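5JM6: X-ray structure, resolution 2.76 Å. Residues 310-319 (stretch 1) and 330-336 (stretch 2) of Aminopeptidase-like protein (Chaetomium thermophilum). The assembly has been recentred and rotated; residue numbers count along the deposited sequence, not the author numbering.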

ATOM      1  N   CYS A 310      39.326  18.911  18.893  1.00 41.10           N
ATOM      2  CA  CYS A 310      40.386  19.265  17.948  1.00 38.35           C
ATOM      3  C   CYS A 310      40.857  20.699  18.165  1.00 36.98           C
ATOM      4  O   CYS A 310      42.041  20.999  18.015  1.00 35.11           O
ATOM      5  CB  CYS A 310      39.928  19.085  16.499  1.00 42.12           C
ATOM      6  SG  CYS A 310      39.794  17.370  15.944  1.00 58.29           S
ATOM      7  N   SER A 311      39.930  21.581  18.522  1.00 37.47           N
ATOM      8  CA  SER A 311      40.277  22.972  18.782  1.00 31.81           C
ATOM      9  C   SER A 311      41.195  23.099  19.991  1.00 35.97           C
ATOM     10  O   SER A 311      42.209  23.794  19.934  1.00 36.27           O
ATOM     11  CB  SER A 311      39.020  23.813  18.994  1.00 31.76           C
ATOM     12  OG  SER A 311      38.302  23.967  17.783  1.00 34.94           O
ATOM     13  N   TRP A 312      40.844  22.426  21.083  1.00 35.38           N
ATOM     14  CA  TRP A 312      41.640  22.520  22.301  1.00 32.49           C
ATOM     15  C   TRP A 312      43.048  21.980  22.085  1.00 30.45           C
ATOM     16  O   TRP A 312      44.020  22.563  22.562  1.00 31.66           O
ATOM     17  CB  TRP A 312      40.968  21.776  23.453  1.00 32.14           C
ATOM     18  CG  TRP A 312      41.677  21.956  24.754  1.00 33.42           C
ATOM     19  CD1 TRP A 312      41.585  23.025  25.597  1.00 30.55           C
ATOM     20  CD2 TRP A 312      42.591  21.041  25.364  1.00 28.23           C
ATOM     21  NE1 TRP A 312      42.387  22.831  26.696  1.00 29.49           N
ATOM     22  CE2 TRP A 312      43.016  21.620  26.577  1.00 31.76           C
ATOM     23  CE3 TRP A 312      43.094  19.787  25.003  1.00 27.12           C
ATOM     24  CZ2 TRP A 312      43.916  20.988  27.431  1.00 34.27           C
ATOM     25  CZ3 TRP A 312      43.989  19.162  25.852  1.00 31.64           C
ATOM     26  CH2 TRP A 312      44.391  19.763  27.051  1.00 32.44           C
ATOM     27  N   ALA A 313      43.155  20.872  21.359  1.00 33.22           N
ATOM     28  CA  ALA A 313      44.455  20.274  21.075  1.00 34.07           C
ATOM     29  C   ALA A 313      45.291  21.184  20.179  1.00 35.58           C
ATOM     30  O   ALA A 313      46.507  21.282  20.344  1.00 32.82           O
ATOM     31  CB  ALA A 313      44.284  18.906  20.436  1.00 33.34           C
ATOM     32  N   ALA A 314      44.633  21.847  19.232  1.00 34.82           N
ATOM     33  CA  ALA A 314      45.309  22.802  18.359  1.00 33.81           C
ATOM     34  C   ALA A 314      45.822  23.985  19.170  1.00 36.35           C
ATOM     35  O   ALA A 314      46.972  24.401  19.021  1.00 38.71           O
ATOM     36  CB  ALA A 314      44.374  23.273  17.258  1.00 29.26           C
ATOM     37  N   PHE A 315      44.959  24.518  20.029  1.00 30.86           N
ATOM     38  CA  PHE A 315      45.317  25.614  20.919  1.00 28.41           C
ATOM     39  C   PHE A 315      46.522  25.247  21.784  1.00 34.89           C
ATOM     40  O   PHE A 315      47.479  26.016  21.881  1.00 29.79           O
ATOM     41  CB  PHE A 315      44.118  25.992  21.795  1.00 33.90           C
ATOM     42  CG  PHE A 315      44.413  27.051  22.823  1.00 33.32           C
ATOM     43  CD1 PHE A 315      44.487  28.387  22.465  1.00 33.00           C
ATOM     44  CD2 PHE A 315      44.589  26.709  24.153  1.00 31.21           C
ATOM     45  CE1 PHE A 315      44.750  29.360  23.414  1.00 36.71           C
ATOM     46  CE2 PHE A 315      44.848  27.676  25.105  1.00 40.79           C
ATOM     47  CZ  PHE A 315      44.930  29.003  24.735  1.00 40.52           C
ATOM     48  N   MET A 316      46.480  24.067  22.397  1.00 31.72           N
ATOM     49  CA  MET A 316      47.576  23.623  23.255  1.00 29.44           C
ATOM     50  C   MET A 316      48.858  23.405  22.457  1.00 30.13           C
ATOM     51  O   MET A 316      49.954  23.632  22.968  1.00 30.81           O
ATOM     52  CB  MET A 316      47.202  22.339  24.004  1.00 28.58           C
ATOM     53  CG  MET A 316      46.110  22.508  25.055  1.00 31.59           C
ATOM     54  SD  MET A 316      46.543  23.601  26.428  1.00 35.05           S
ATOM     55  CE  MET A 316      47.810  22.646  27.260  1.00 34.05           C
ATOM     56  N   ALA A 317      48.724  22.970  21.208  1.00 32.29           N
ATOM     57  CA  ALA A 317      49.887  22.801  20.346  1.00 33.74           C
ATOM     58  C   ALA A 317      50.600  24.132  20.139  1.00 34.59           C
ATOM     59  O   ALA A 317      51.827  24.200  20.192  1.00 35.50           O
ATOM     60  CB  ALA A 317      49.486  22.206  19.017  1.00 28.64           C
ATOM     61  N   LEU A 318      49.826  25.189  19.909  1.00 31.33           N
ATOM     62  CA  LEU A 318      50.404  26.517  19.752  1.00 34.25           C
ATOM     63  C   LEU A 318      51.143  26.935  21.021  1.00 36.12           C
ATOM     64  O   LEU A 318      52.279  27.401  20.957  1.00 43.08           O
ATOM     65  CB  LEU A 318      49.327  27.546  19.406  1.00 38.15           C
ATOM     66  CG  LEU A 318      49.854  28.940  19.062  1.00 29.14           C
ATOM     67  CD1 LEU A 318      50.806  28.868  17.878  1.00 32.51           C
ATOM     68  CD2 LEU A 318      48.709  29.892  18.772  1.00 27.77           C
ATOM     69  N   LEU A 319      50.502  26.754  22.172  1.00 32.16           N
ATOM     70  CA  LEU A 319      51.123  27.107  23.445  1.00 26.96           C
ATOM     71  C   LEU A 319      52.397  26.305  23.706  1.00 29.09           C
ATOM     72  O   LEU A 319      53.300  26.775  24.396  1.00 29.22           O
ATOM     73  CB  LEU A 319      50.143  26.902  24.605  1.00 25.74           C
ATOM     74  CG  LEU A 319      48.951  27.855  24.723  1.00 28.23           C
ATOM     75  CD1 LEU A 319      48.212  27.613  26.031  1.00 29.86           C
ATOM     76  CD2 LEU A 319      49.392  29.307  24.613  1.00 34.03           C
ATOM     77  N   ILE A 330      55.216  31.882  10.329  1.00 36.42           N
ATOM     78  CA  ILE A 330      54.261  32.281  11.349  1.00 29.01           C
ATOM     79  C   ILE A 330      53.460  31.045  11.726  1.00 30.75           C
ATOM     80  O   ILE A 330      53.011  30.301  10.854  1.00 30.57           O
ATOM     81  CB  ILE A 330      53.321  33.407  10.858  1.00 31.40           C
ATOM     82  CG1 ILE A 330      54.083  34.728  10.734  1.00 35.91           C
ATOM     83  CG2 ILE A 330      52.132  33.568  11.795  1.00 31.42           C
ATOM     84  CD1 ILE A 330      53.257  35.859  10.155  1.00 36.32           C
ATOM     85  N   LYS A 331      53.310  30.807  13.024  1.00 30.79           N
ATOM     86  CA  LYS A 331      52.531  29.675  13.508  1.00 34.04           C
ATOM     87  C   LYS A 331      51.210  30.178  14.065  1.00 32.62           C
ATOM     88  O   LYS A 331      51.192  30.974  14.998  1.00 35.18           O
ATOM     89  CB  LYS A 331      53.307  28.899  14.568  1.00 27.98           C
ATOM     90  CG  LYS A 331      54.571  28.261  14.036  1.00 24.25           C
ATOM     91  CD  LYS A 331      55.448  27.761  15.163  1.00 26.38           C
ATOM     92  CE  LYS A 331      56.803  27.330  14.638  1.00 27.07           C
ATOM     93  NZ  LYS A 331      57.576  26.592  15.669  1.00 34.62           N
ATOM     94  N   LEU A 332      50.110  29.700  13.494  1.00 27.81           N
ATOM     95  CA  LEU A 332      48.804  30.300  13.728  1.00 29.76           C
ATOM     96  C   LEU A 332      47.723  29.257  14.001  1.00 29.76           C
ATOM     97  O   LEU A 332      47.700  28.194  13.382  1.00 30.22           O
ATOM     98  CB  LEU A 332      48.415  31.162  12.519  1.00 28.56           C
ATOM     99  CG  LEU A 332      47.139  32.011  12.504  1.00 31.78           C
ATOM    100  CD1 LEU A 332      47.333  33.217  11.592  1.00 20.41           C
ATOM    101  CD2 LEU A 332      45.921  31.205  12.059  1.00 23.08           C
ATOM    102  N   VAL A 333      46.827  29.576  14.929  1.00 31.80           N
ATOM    103  CA  VAL A 333      45.645  28.759  15.173  1.00 33.00           C
ATOM    104  C   VAL A 333      44.401  29.640  15.098  1.00 34.30           C
ATOM    105  O   VAL A 333      44.347  30.706  15.714  1.00 29.06           O
ATOM    106  CB  VAL A 333      45.697  28.053  16.542  1.00 30.75           C
ATOM    107  CG1 VAL A 333      44.450  27.204  16.749  1.00 26.52           C
ATOM    108  CG2 VAL A 333      46.949  27.197  16.656  1.00 27.67           C
ATOM    109  N   ALA A 334      43.414  29.196  14.328  1.00 27.18           N
ATOM    110  CA  ALA A 334      42.168  29.934  14.167  1.00 26.43           C
ATOM    111  C   ALA A 334      40.988  29.099  14.646  1.00 31.38           C
ATOM    112  O   ALA A 334      40.693  28.047  14.080  1.00 34.89           O
ATOM    113  CB  ALA A 334      41.977  30.343  12.714  1.00 25.23           C
ATOM    114  N   LEU A 335      40.321  29.567  15.695  1.00 28.63           N
ATOM    115  CA  LEU A 335      39.147  28.881  16.217  1.00 31.08           C
ATOM    116  C   LEU A 335      37.895  29.686  15.896  1.00 33.90           C
ATOM    117  O   LEU A 335      37.757  30.835  16.317  1.00 36.32           O
ATOM    118  CB  LEU A 335      39.275  28.656  17.725  1.00 28.65           C
ATOM    119  CG  LEU A 335      40.521  27.885  18.171  1.00 24.05           C
ATOM    120  CD1 LEU A 335      40.501  27.628  19.669  1.00 23.85           C
ATOM    121  CD2 LEU A 335      40.652  26.582  17.398  1.00 29.37           C
ATOM    122  N   PHE A 336      36.969  29.058  15.178  1.00 35.91           N
ATOM    123  CA  PHE A 336      35.810  29.749  14.624  1.00 36.87           C
ATOM    124  C   PHE A 336      34.524  29.317  15.301  1.00 38.19           C
ATOM    125  O   PHE A 336      34.450  28.268  15.936  1.00 38.33           O
ATOM    126  CB  PHE A 336      35.673  29.497  13.120  1.00 39.35           C
ATOM    127  CG  PHE A 336      36.833  29.976  12.308  1.00 38.21           C
ATOM    128  CD1 PHE A 336      36.931  31.303  11.925  1.00 42.00           C
ATOM    129  CD2 PHE A 336      37.818  29.093  11.909  1.00 35.00           C
ATOM    130  CE1 PHE A 336      38.000  31.741  11.170  1.00 44.27           C
ATOM    131  CE2 PHE A 336      38.888  29.523  11.154  1.00 38.62           C
ATOM    132  CZ  PHE A 336      38.979  30.849  10.784  1.00 41.28           C
TER

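What brings a helix and a strand together here without a single hydrogen bond between them? Packing does the work. The helix 310-319 lies over the strand 330-336 with their directions at 154°, nearly antiparallel, and the axes approach to 8.5 Å. The helix backbone is hydrogen-bonded within itself: for example, Phe 315 N donates to Ser 311 O at 2.8 Å. The contact buries 319 Å² summed over both sides, and side chains meet both one another and backbone oxygens. Alternation along the strand points the CA-to-CB bonds of Lys 331, Val 333 and Leu 335 toward the helix, while that of Leu 332 points away.

Why does Val 333 cover the most surface? It sits mid-strand, where both methyls touch Ala 314, and CG2 also meets Leu 318. Val 333 CG1 lies 4.0 Å from Ala 314 CB, while Val 333 CG2 is 3.7 Å from Leu 318 CB and also 3.7 Å from Ala 314 O. The branched, compact side chain suits this position, and the small Ala 314 meets Val 333 with both its methyl and its backbone oxygen.

How does Leu 318 extend the contact? With chi1 t and chi2 p, Leu 318 places its CD1 3.6 Å from Lys 331 O and 4.1 Å from Lys 331 CB. Leu 318 thus touches both Val 333, through CB, and Lys 331, through CD1. The lysine contributes its backbone O and its CB, while the end of the side chain leads away and NZ is hydrogen-bonded elsewhere in the structure.

What closes the other end? Leu 335, with chi1 m and chi2 t, brings its CD2 to 3.5 Å from Ser 311 OG. This is a van der Waals contact, since a methyl carbon offers the hydroxyl no hydrogen-bonding partner. The buried OG is satisfied elsewhere in the structure, so the small serine can sit against leucine without leaving its polar group unpaired.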